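Local coordinates for avirulence protein (Pseudomonas syringae, PDB 4B6X) that is a type III secreted effector recognised as an avirulence protein, whose in planta processed C-terminal coiled-coil domain probably contributes to triggering plant immunity, at residues 34-37 against 38-42; 69-72 against 73-77; 80-83 against 84-88. One frame throughout, in Å; residues are numbered along the deposited sequence. Where two conformers were deposited one is given.

Interaction 1 (34-37 against 38-42); sequences KQLM and VNNLT
The first arm of an antiparallel helical hairpin, helix 25-50, carries an i to i+4 amide pair here, Q35 with N39. Q35 NE2 donates to N39 OD1 at 3.0 Å, and the N-H...O angle of 145° marks the bond as somewhat bent. NE2 stands above the carbonyl plane of N39, not on a lone pair, and the two amide planes are turned 35° against each other. The Q35 chain is folded to make this reach: CG lies anti to the backbone N (chi1 -172°), and the bend at chi2 swings NE2 along the helix toward N39. On the way NE2 passes V38 CG1 at 3.8 Å. N39 sends its side chain back beside its own backbone N, which brings N39 CG to within 3.2 Å of Q35 O, the carbonyl that already accepts N39 N.

Backbone bonds of the same i to i+4 spacing run through the segment, from V38 N to K34 O and from L41 N to M37 O, each at 2.9 Å. The next residue after Q35, L36, sets its CG 3.8 Å from N40 ND2, an oblique approach between a branched aliphatic chain and an amide. L41 rests its CG over M37 O at 3.4 Å.

The side of the helix bearing K34, Q35 and T42 faces helix 54-89, where K34 packs on D70 and L74, Q35 on L71 and T42 on L64. T42 turns its hydroxyl back onto the preceding turn: OG1 donates to V38 O at 2.7 Å. That oxygen is gripped twice, because T42 N also bonds to it, the two donors arriving from opposite faces of the V38 carbonyl plane.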
loop_
_atom_site.group_PDB
_atom_site.type_symbol
_atom_site.label_atom_id
_atom_site.label_comp_id
_atom_site.label_asym_id
_atom_site.label_seq_id
_atom_site.Cartn_x
_atom_site.Cartn_y
_atom_site.Cartn_z
ATOM N N LYS A 34 -0.888 1.201 4.999
ATOM C CA LYS A 34 -0.992 0.309 3.865
ATOM C C LYS A 34 0.356 -0.042 3.237
ATOM O O LYS A 34 0.536 -1.189 2.808
ATOM C CB LYS A 34 -1.971 0.847 2.810
ATOM C CG LYS A 34 -2.246 -0.172 1.666
ATOM C CD LYS A 34 -3.689 -0.491 1.195
ATOM C CE LYS A 34 -4.862 -0.122 2.039
ATOM N NZ LYS A 34 -5.728 -1.255 2.418
ATOM N N GLN A 35 1.301 0.912 3.201
ATOM C CA GLN A 35 2.676 0.630 2.787
ATOM C C GLN A 35 3.336 -0.376 3.740
ATOM O O GLN A 35 4.012 -1.281 3.281
ATOM C CB GLN A 35 3.510 1.924 2.744
ATOM C CG GLN A 35 4.937 1.779 2.124
ATOM C CD GLN A 35 4.932 1.392 0.629
ATOM O OE1 GLN A 35 4.680 2.240 -0.224
ATOM N NE2 GLN A 35 5.228 0.101 0.314
ATOM N N LEU A 36 3.161 -0.207 5.051
ATOM C CA LEU A 36 3.598 -1.221 6.003
ATOM C C LEU A 36 3.023 -2.627 5.677
ATOM O O LEU A 36 3.766 -3.608 5.646
ATOM C CB LEU A 36 3.258 -0.812 7.436
ATOM C CG LEU A 36 3.762 -1.721 8.573
ATOM C CD1 LEU A 36 5.333 -1.830 8.618
ATOM C CD2 LEU A 36 3.203 -1.203 9.953
ATOM N N MET A 37 1.719 -2.733 5.414
ATOM C CA MET A 37 1.154 -4.027 5.089
ATOM C C MET A 37 1.781 -4.580 3.808
ATOM O O MET A 37 2.140 -5.787 3.731
ATOM C CB MET A 37 -0.360 -3.991 4.933
ATOM C CG MET A 37 -1.185 -3.971 6.238
ATOM S SD MET A 37 -2.965 -4.510 5.974
ATOM C CE MET A 37 -3.061 -4.318 4.147
ATOM N N VAL A 38 1.949 -3.730 2.811
ATOM C CA VAL A 38 2.568 -4.162 1.547
ATOM C C VAL A 38 3.957 -4.706 1.759
ATOM O O VAL A 38 4.340 -5.743 1.192
ATOM C CB VAL A 38 2.616 -3.025 0.510
ATOM C CG1 VAL A 38 3.718 -3.280 -0.551
ATOM C CG2 VAL A 38 1.207 -2.818 -0.123
ATOM N N ASN A 39 4.720 -4.028 2.601
ATOM C CA ASN A 39 6.050 -4.469 2.920
ATOM C C ASN A 39 6.084 -5.802 3.703
ATOM O O ASN A 39 6.943 -6.658 3.460
ATOM C CB ASN A 39 6.765 -3.378 3.730
ATOM C CG ASN A 39 7.052 -2.107 2.926
ATOM O OD1 ASN A 39 6.782 -2.016 1.730
ATOM N ND2 ASN A 39 7.581 -1.107 3.605
ATOM N N ASN A 40 5.198 -5.969 4.684
ATOM C CA ASN A 40 5.167 -7.211 5.454
ATOM C C ASN A 40 4.789 -8.394 4.564
ATOM O O ASN A 40 5.415 -9.446 4.604
ATOM C CB ASN A 40 4.211 -7.090 6.647
ATOM C CG ASN A 40 4.752 -6.160 7.741
ATOM O OD1 ASN A 40 5.959 -6.013 7.896
ATOM N ND2 ASN A 40 3.856 -5.504 8.476
ATOM N N LEU A 41 3.807 -8.190 3.701
ATOM C CA LEU A 41 3.395 -9.209 2.783
ATOM C C LEU A 41 4.480 -9.515 1.774
ATOM O O LEU A 41 4.613 -10.660 1.372
ATOM C CB LEU A 41 2.098 -8.801 2.074
ATOM C CG LEU A 41 0.829 -8.766 2.928
ATOM C CD1 LEU A 41 -0.287 -7.895 2.266
ATOM C CD2 LEU A 41 0.326 -10.227 3.128
ATOM N N THR A 42 5.288 -8.528 1.390
ATOM C CA THR A 42 6.379 -8.790 0.472
ATOM C C THR A 42 7.450 -9.675 1.139
ATOM O O THR A 42 7.947 -10.627 0.520
ATOM C CB THR A 42 7.019 -7.522 -0.082
ATOM O OG1 THR A 42 6.018 -6.705 -0.693
ATOM C CG2 THR A 42 8.074 -7.885 -1.130
#

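Interaction 2 (69-72 against 73-77)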
loop_
_atom_site.group_PDB
_atom_site.type_symbol
_atom_site.label_atom_id
_atom_site.label_comp_id
_atom_site.label_asym_id
_atom_site.label_seq_id
_atom_site.Cartn_x
_atom_site.Cartn_y
_atom_site.Cartn_z
ATOM N N ALA A 69 -2.666 -2.710 -5.207
ATOM C CA ALA A 69 -3.674 -1.996 -5.978
ATOM C C ALA A 69 -4.379 -0.930 -5.126
ATOM O O ALA A 69 -4.585 0.200 -5.575
ATOM C CB ALA A 69 -4.697 -2.979 -6.570
ATOM N N ASP A 70 -4.745 -1.305 -3.900
ATOM C CA ASP A 70 -5.384 -0.411 -2.980
ATOM C C ASP A 70 -4.464 0.757 -2.615
ATOM O O ASP A 70 -4.900 1.891 -2.531
ATOM C CB ASP A 70 -5.811 -1.161 -1.718
ATOM C CG ASP A 70 -6.970 -2.130 -1.954
ATOM O OD1 ASP A 70 -7.711 -1.991 -2.975
ATOM O OD2 ASP A 70 -7.162 -3.025 -1.094
ATOM N N LEU A 71 -3.186 0.477 -2.426
ATOM C CA LEU A 71 -2.229 1.520 -2.109
ATOM C C LEU A 71 -2.119 2.537 -3.245
ATOM O O LEU A 71 -2.089 3.743 -2.992
ATOM C CB LEU A 71 -0.835 0.925 -1.814
ATOM C CG LEU A 71 0.294 1.879 -1.448
ATOM C CD1 LEU A 71 -0.089 2.681 -0.247
ATOM C CD2 LEU A 71 1.677 1.115 -1.242
ATOM N N ALA A 72 -1.965 2.062 -4.472
ATOM C CA ALA A 72 -1.835 2.959 -5.591
ATOM C C ALA A 72 -3.065 3.898 -5.714
ATOM O O ALA A 72 -2.913 5.067 -5.999
ATOM C CB ALA A 72 -1.585 2.185 -6.845
ATOM N N ASP A 73 -4.280 3.383 -5.488
ATOM C CA ASP A 73 -5.477 4.230 -5.455
ATOM C C ASP A 73 -5.439 5.242 -4.325
ATOM O O ASP A 73 -5.788 6.424 -4.510
ATOM C CB ASP A 73 -6.736 3.379 -5.330
ATOM C CG ASP A 73 -7.113 2.687 -6.644
ATOM O OD1 ASP A 73 -6.498 2.984 -7.686
ATOM O OD2 ASP A 73 -8.061 1.877 -6.648
ATOM N N LEU A 74 -5.035 4.803 -3.136
ATOM C CA LEU A 74 -4.934 5.714 -2.031
ATOM C C LEU A 74 -3.968 6.874 -2.370
ATOM O O LEU A 74 -4.255 8.041 -2.111
ATOM C CB LEU A 74 -4.535 4.994 -0.743
ATOM C CG LEU A 74 -5.526 4.045 -0.051
ATOM C CD1 LEU A 74 -4.891 3.525 1.231
ATOM C CD2 LEU A 74 -6.832 4.716 0.265
ATOM N N GLN A 75 -2.854 6.558 -3.003
ATOM C CA GLN A 75 -1.831 7.563 -3.271
ATOM C C GLN A 75 -2.329 8.565 -4.315
ATOM O O GLN A 75 -2.063 9.763 -4.193
ATOM C CB GLN A 75 -0.530 6.902 -3.732
ATOM C CG GLN A 75 0.138 6.117 -2.603
ATOM C CD GLN A 75 1.339 5.367 -3.051
ATOM O OE1 GLN A 75 1.292 4.642 -4.039
ATOM N NE2 GLN A 75 2.431 5.511 -2.321
ATOM N N ARG A 76 -3.041 8.074 -5.331
ATOM C CA ARG A 76 -3.669 8.976 -6.312
ATOM C C ARG A 76 -4.622 9.961 -5.655
ATOM O O ARG A 76 -4.598 11.141 -5.988
ATOM C CB ARG A 76 -4.392 8.214 -7.430
ATOM C CG ARG A 76 -3.404 7.761 -8.506
ATOM C CD ARG A 76 -4.074 7.103 -9.708
ATOM N NE ARG A 76 -4.501 5.737 -9.443
ATOM C CZ ARG A 76 -3.747 4.641 -9.609
ATOM N NH1 ARG A 76 -2.479 4.712 -10.051
ATOM N NH2 ARG A 76 -4.257 3.454 -9.303
ATOM N N ARG A 77 -5.464 9.463 -4.739
ATOM C CA ARG A 77 -6.450 10.306 -4.060
ATOM C C ARG A 77 -5.819 11.367 -3.201
ATOM O O ARG A 77 -6.354 12.488 -3.091
ATOM C CB ARG A 77 -7.416 9.480 -3.208
ATOM C CG ARG A 77 -8.434 8.716 -4.021
ATOM C CD ARG A 77 -9.049 7.566 -3.213
ATOM N NE ARG A 77 -9.610 7.989 -1.921
ATOM C CZ ARG A 77 -10.024 7.147 -0.963
ATOM N NH1 ARG A 77 -9.926 5.838 -1.131
ATOM N NH2 ARG A 77 -10.520 7.622 0.180
#
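L71 and Q75, one turn apart on the second arm of the helical hairpin, helix 54-89, make a side-chain contact between 69-72 and 73-77. It is a van der Waals contact of an aliphatic chain with an amide: L71 CG lies 3.9 Å from Q75 OE1, and L71 CD1 approaches Q75 CD from an oblique direction. Q75 CG also lies 3.3 Å from L71 O, the acceptor of Q75 N. L74 is buried against helix 25-50, where it meets L27 and E30; its CG sits over D70 O.

The hydrogen bonds across the contact are the regular helical ones. D73 N reaches A69 O at 3.2 Å, slightly long, whereas Q75 N reaches L71 O at 2.9 Å.

Electrostatics gather on the outer side, at R76. The chain leaves beside its own backbone N and bends at chi3 (-77°), which folds the guanidinium back across A72. There A72 O stands 3.7 Å above the guanidinium plane, over its centre, while A72 CB touches NH2 at 3.8 Å. The fold-back also delivers the charge to an i to i+3 partner: R76 NH2 donates to D73 OD1 in a salt bridge of 2.8 Å, with an N-H...O angle of 155° and NH2 nearly on the C-O axis of OD1.

Interaction 3 (80-83 against 84-88); sequences VLRN and EDRRI
V80 and E84, four residues apart, are joined by a backbone bond and by side chains lying alongside each other. E84 N donates to V80 O at 2.9 Å, and V80 CG1 lies 3.9 Å from E84 CD, the two chains pointing the same way. The next three carbonyls are occupied in the same manner: L81 O by D85 N, with a nearly straight N-H...O angle of 168°, R82 O by R86 N at 3.0 Å, and N83 O by R87 N at 3.1 Å. The following one, E84 O, takes I88 N.

Two acceptors of D85 have partners beyond these residues. D85 O receives the side-chain amide of N89, and D85 OD2 accepts a weak hydrogen bond from A23 N near the start of the ordered chain. D85 directs its carboxylate that way by holding CG anti to its backbone N (chi1 -167°), its CB meanwhile lying 3.3 Å from L81 O.

The arginines are less settled. R82 extends from CG to NE, and R86 NE comes 4.2 Å from R82 NE, like charges with guanidinium planes 78° apart. Both N83 and R86 were modelled in two conformers, and the very close approach of their side chains in this pairing is doubtful evidence for any bond. R87 has its CD 3.4 Å from N83 O.

The i to i+4 bonds are those of an alpha-helix. Its place at the end of helix 54-89, which packs antiparallel against helix 25-50, is consistent with the end of an arm of a coiled-coil hairpin.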
loop_
_atom_site.group_PDB
_atom_site.type_symbol
_atom_site.label_atom_id
_atom_site.label_comp_id
_atom_site.label_asym_id
_atom_site.label_seq_id
_atom_site.Cartn_x
_atom_site.Cartn_y
_atom_site.Cartn_z
ATOM N N VAL A 80 -4.197 14.250 -5.318
ATOM C CA VAL A 80 -5.192 15.243 -5.736
ATOM C C VAL A 80 -5.423 16.242 -4.615
ATOM O O VAL A 80 -5.373 17.467 -4.790
ATOM C CB VAL A 80 -6.543 14.618 -6.137
ATOM C CG1 VAL A 80 -7.597 15.726 -6.272
ATOM C CG2 VAL A 80 -6.379 13.888 -7.473
ATOM N N LEU A 81 -5.646 15.691 -3.450
ATOM C CA LEU A 81 -5.946 16.476 -2.282
ATOM C C LEU A 81 -4.798 17.416 -1.894
ATOM O O LEU A 81 -5.014 18.590 -1.583
ATOM C CB LEU A 81 -6.259 15.484 -1.195
ATOM C CG LEU A 81 -6.920 15.858 0.076
ATOM C CD1 LEU A 81 -7.730 14.596 0.614
ATOM C CD2 LEU A 81 -5.755 16.305 0.933
ATOM N N ARG A 82 -3.581 16.922 -1.967
ATOM C CA ARG A 82 -2.414 17.730 -1.606
ATOM C C ARG A 82 -2.182 18.812 -2.660
ATOM O O ARG A 82 -1.884 19.914 -2.312
ATOM C CB ARG A 82 -1.201 16.834 -1.476
ATOM C CG ARG A 82 0.121 17.480 -1.268
ATOM C CD ARG A 82 1.172 16.386 -1.517
ATOM N NE ARG A 82 2.532 16.748 -1.131
ATOM C CZ ARG A 82 3.537 15.864 -1.046
ATOM N NH1 ARG A 82 3.322 14.562 -1.305
ATOM N NH2 ARG A 82 4.762 16.275 -0.696
ATOM N N ASN A 83 -2.323 18.502 -3.944
ATOM C CA ASN A 83 -2.183 19.535 -4.970
ATOM C C ASN A 83 -3.244 20.633 -4.834
ATOM O O ASN A 83 -2.946 21.809 -4.986
ATOM C CB ASN A 83 -2.194 18.927 -6.370
ATOM C CG ASN A 83 -0.892 18.233 -6.709
ATOM O OD1 ASN A 83 0.157 18.514 -6.112
ATOM N ND2 ASN A 83 -0.938 17.348 -7.685
ATOM N N GLU A 84 -4.479 20.259 -4.508
ATOM C CA GLU A 84 -5.551 21.249 -4.331
ATOM C C GLU A 84 -5.335 22.109 -3.081
ATOM O O GLU A 84 -5.473 23.307 -3.128
ATOM C CB GLU A 84 -6.945 20.574 -4.334
ATOM C CG GLU A 84 -7.297 20.091 -5.717
ATOM C CD GLU A 84 -8.693 19.453 -5.874
ATOM O OE1 GLU A 84 -9.313 19.051 -4.864
ATOM O OE2 GLU A 84 -9.164 19.372 -7.063
ATOM N N ASP A 85 -4.955 21.479 -1.973
ATOM C CA ASP A 85 -4.554 22.177 -0.756
ATOM C C ASP A 85 -3.453 23.206 -1.003
ATOM O O ASP A 85 -3.545 24.341 -0.496
ATOM C CB ASP A 85 -4.108 21.150 0.273
ATOM C CG ASP A 85 -3.955 21.725 1.679
ATOM O OD1 ASP A 85 -4.859 22.428 2.203
ATOM O OD2 ASP A 85 -2.900 21.456 2.271
ATOM N N ARG A 86 -2.428 22.836 -1.785
ATOM C CA ARG A 86 -1.338 23.768 -2.104
ATOM C C ARG A 86 -1.833 24.978 -2.917
ATOM O O ARG A 86 -1.440 26.122 -2.664
ATOM C CB ARG A 86 -0.210 23.042 -2.845
ATOM C CG ARG A 86 0.666 22.186 -1.923
ATOM C CD ARG A 86 1.968 21.782 -2.572
ATOM N NE ARG A 86 1.957 20.412 -3.076
ATOM C CZ ARG A 86 1.978 20.087 -4.369
ATOM N NH1 ARG A 86 1.992 21.035 -5.293
ATOM N NH2 ARG A 86 1.980 18.810 -4.735
ATOM N N ARG A 87 -2.687 24.711 -3.901
ATOM C CA ARG A 87 -3.238 25.759 -4.750
ATOM C C ARG A 87 -4.176 26.677 -3.954
ATOM O O ARG A 87 -4.152 27.892 -4.122
ATOM C CB ARG A 87 -3.950 25.127 -5.957
ATOM C CG ARG A 87 -2.959 24.578 -7.019
ATOM C CD ARG A 87 -3.654 23.503 -7.881
ATOM N NE ARG A 87 -4.881 24.014 -8.488
ATOM C CZ ARG A 87 -6.006 23.331 -8.738
ATOM N NH1 ARG A 87 -6.133 22.050 -8.458
ATOM N NH2 ARG A 87 -7.030 23.969 -9.270
ATOM N N ILE A 88 -4.961 26.101 -3.052
ATOM C CA ILE A 88 -5.811 26.910 -2.185
ATOM C C ILE A 88 -5.002 27.791 -1.243
ATOM O O ILE A 88 -5.399 28.922 -0.986
ATOM C CB ILE A 88 -6.774 26.042 -1.333
ATOM C CG1 ILE A 88 -7.782 25.322 -2.229
ATOM C CG2 ILE A 88 -7.513 26.910 -0.245
ATOM C CD1 ILE A 88 -8.542 24.180 -1.535
#

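Overall arrangement
From the N terminus, interaction 1 falls within helix 25-50; the chain then turns through residues 51-53 and enters helix 54-89, which holds interactions 2 and 3. The three are in series: each is a run of i to i+4 links over about two turns, closing no larger loop, and none nests or crosses. The antiparallel fold brings interactions 1 and 2 together, their centres about 14 Å apart, with K34 CD 3.7 Å from D70 CB and Q35 OE1 3.4 Å from L71 CD2. Interaction 3 continues along the same helix, its centre about 17 Å from that of interaction 2, and its nearest atoms stay about 12 Å from interaction 1.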